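Local coordinates for protein adhesin (Neisseria gonorrhoeae, PDB 6GQ4) that probably serves as a surface adhesin of gonococci, resembles lysozyme inhibitors of the MliC type in fold, and is studied as a vaccine antigen, at residues V13-V16 / K22-V25. Residues are numbered along the deposited sequence; the frame is centred on the assembly and turned at random.
Sequences VSYV and KVKV. With NA (sodium ion), chain B.
Val13 and Val25 pair across the first beta hairpin of this ACP-like domain, where strands 9-16 and 22-29 run antiparallel in the middle of the sheet, between strands 95-102 and 35-42. Two nearly straight bonds join this pair: Val13 N gives to Val25 O at 2.8 Å and Val25 N to Val13 O at 2.9 Å. The second hydrogen-bonded pair, Tyr15 and Val23, is less even. Tyr15 N reaches Val23 O at 2.8 Å, but the return bond from Val23 N to Tyr15 O stretches to 3.3 Å, its donor lying 35° above the carbonyl plane. Val13, Tyr15, Val23 and Val25 turn their side chains to the buried face, the close-packed half of the contact. The Tyr15 ring runs back along its own strand, with CG anti to the carbonyl carbon (chi1 -58°), and Val13 CG1 sits over one ring face, offset toward the rim. Val25 CG2 approaches CE1 of Tyr15 obliquely at 3.7 Å, while Val23 O lies at the ring edge. Ile86 of strand 86-89 touches both Tyr15 and Val25, and Ala38 and Ala40 of strand 35-42 pack on Val25 and Val23. The other face, with Ser14, Val16, Lys22 and Lys24, is looser and more open to solvent. There Ser14 OG meets the methylene chain of Lys24, at 3.3 Å from CG, and Val16 and Lys22 lie side by side with CG1 to NZ at 4.0 Å. On the buried side, the phenol oxygen of Tyr15 shares a hydrogen bond with Tyr27 OH. A sodium ion is coordinated by Tyr81 O, Gln84 O and, at 2.6 Å, Tyr15 OH.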
ATOM      1  N   VAL A  13       3.266  -7.866   0.375  1.00 13.40           N
ATOM      2  CA  VAL A  13       3.813  -7.785  -0.978  1.00 15.03           C
ATOM      3  C   VAL A  13       5.166  -7.061  -0.937  1.00 15.37           C
ATOM      4  O   VAL A  13       5.287  -6.056  -0.241  1.00 14.84           O
ATOM      5  CB  VAL A  13       2.861  -7.114  -1.988  1.00 14.74           C
ATOM      6  CG1 VAL A  13       3.425  -7.131  -3.384  1.00 16.79           C
ATOM      7  CG2 VAL A  13       1.487  -7.742  -2.025  1.00 13.94           C
ATOM      8  N   SER A  14       6.154  -7.613  -1.666  1.00 19.64           N
ATOM      9  CA  SER A  14       7.480  -7.030  -1.874  1.00 21.01           C
ATOM     10  C   SER A  14       7.489  -6.259  -3.204  1.00 23.14           C
ATOM     11  O   SER A  14       7.064  -6.789  -4.253  1.00 26.65           O
ATOM     12  CB  SER A  14       8.540  -8.083  -1.846  1.00 24.79           C
ATOM     13  OG  SER A  14       8.764  -8.536  -0.519  1.00 36.55           O
ATOM     14  N   TYR A  15       7.978  -5.019  -3.159  1.00 23.29           N
ATOM     15  CA  TYR A  15       8.034  -4.200  -4.388  1.00 23.67           C
ATOM     16  C   TYR A  15       9.463  -3.761  -4.738  1.00 23.99           C
ATOM     17  O   TYR A  15      10.308  -3.606  -3.861  1.00 24.46           O
ATOM     18  CB  TYR A  15       7.218  -2.926  -4.213  1.00 19.92           C
ATOM     19  CG  TYR A  15       5.786  -3.167  -3.877  1.00 16.16           C
ATOM     20  CD1 TYR A  15       5.368  -3.344  -2.575  1.00 16.23           C
ATOM     21  CD2 TYR A  15       4.856  -3.155  -4.881  1.00 16.58           C
ATOM     22  CE1 TYR A  15       4.030  -3.568  -2.274  1.00 13.79           C
ATOM     23  CE2 TYR A  15       3.527  -3.384  -4.598  1.00 14.31           C
ATOM     24  CZ  TYR A  15       3.108  -3.580  -3.296  1.00 12.94           C
ATOM     25  OH  TYR A  15       1.751  -3.813  -3.040  1.00 13.63           O
ATOM     26  N   VAL A  16       9.676  -3.524  -6.037  1.00 27.39           N
ATOM     27  CA  VAL A  16      10.846  -2.846  -6.537  1.00 30.10           C
ATOM     28  C   VAL A  16      10.405  -1.517  -7.161  1.00 31.95           C
ATOM     29  O   VAL A  16       9.494  -1.456  -7.989  1.00 28.34           O
ATOM     30  CB  VAL A  16      11.656  -3.744  -7.494  1.00 41.57           C
ATOM     31  CG1 VAL A  16      12.142  -4.971  -6.742  1.00 40.61           C
ATOM     32  CG2 VAL A  16      10.878  -4.158  -8.745  1.00 41.18           C
ATOM     33  N   LYS A  22      13.311  -0.400  -2.588  1.00 24.64           N
ATOM     34  CA  LYS A  22      12.511  -1.589  -2.340  1.00 24.07           C
ATOM     35  C   LYS A  22      11.654  -1.312  -1.113  1.00 24.36           C
ATOM     36  O   LYS A  22      12.040  -0.636  -0.180  1.00 24.69           O
ATOM     37  CB  LYS A  22      13.351  -2.844  -2.057  1.00 26.32           C
ATOM     38  CG  LYS A  22      14.379  -3.219  -3.119  1.00 37.14           C
ATOM     39  CD  LYS A  22      15.381  -4.319  -2.688  1.00 45.21           C
ATOM     40  CE  LYS A  22      16.315  -4.775  -3.801  1.00 58.76           C
ATOM     41  NZ  LYS A  22      15.596  -5.578  -4.833  1.00 55.16           N
ATOM     42  N   VAL A  23      10.447  -1.859  -1.120  1.00 22.55           N
ATOM     43  CA  VAL A  23       9.631  -1.702   0.083  1.00 22.34           C
ATOM     44  C   VAL A  23       8.734  -2.936   0.200  1.00 24.03           C
ATOM     45  O   VAL A  23       8.353  -3.484  -0.831  1.00 21.58           O
ATOM     46  CB  VAL A  23       8.812  -0.392   0.077  1.00 20.77           C
ATOM     47  CG1 VAL A  23       7.888  -0.310  -1.120  1.00 21.92           C
ATOM     48  CG2 VAL A  23       8.085  -0.120   1.388  1.00 20.90           C
ATOM     49  N   LYS A  24       8.499  -3.387   1.451  0.50 22.47           N
ATOM     50  CA  LYS A  24       7.487  -4.462   1.725  0.50 19.30           C
ATOM     51  C   LYS A  24       6.313  -3.830   2.464  0.50 21.06           C
ATOM     52  O   LYS A  24       6.479  -3.127   3.474  0.50 26.63           O
ATOM     53  CB  LYS A  24       8.038  -5.593   2.604  0.50 19.20           C
ATOM     54  CG  LYS A  24       9.186  -6.336   1.957  0.50 21.13           C
ATOM     55  CD  LYS A  24       9.599  -7.599   2.618  0.50 22.44           C
ATOM     56  CE  LYS A  24      10.948  -7.989   2.073  0.50 25.24           C
ATOM     57  NZ  LYS A  24      12.051  -7.543   2.959  0.50 31.12           N
ATOM     58  N   VAL A  25       5.102  -4.165   1.944  1.00 16.57           N
ATOM     59  CA  VAL A  25       3.856  -3.580   2.431  1.00 14.05           C
ATOM     60  C   VAL A  25       2.932  -4.751   2.847  1.00 15.93           C
ATOM     61  O   VAL A  25       2.799  -5.697   2.063  1.00 17.00           O
ATOM     62  CB  VAL A  25       3.115  -2.722   1.380  1.00 13.29           C
ATOM     63  CG1 VAL A  25       1.830  -2.141   1.962  1.00 13.80           C
ATOM     64  CG2 VAL A  25       3.982  -1.630   0.820  1.00 15.12           C
TER
HETATM   65 NA    NA B 201       0.460  -4.609  -5.177  1.00 27.23          NA
HETATM   66  O   HOH W   1      -0.347  -3.283  -4.643  0.50 32.52           O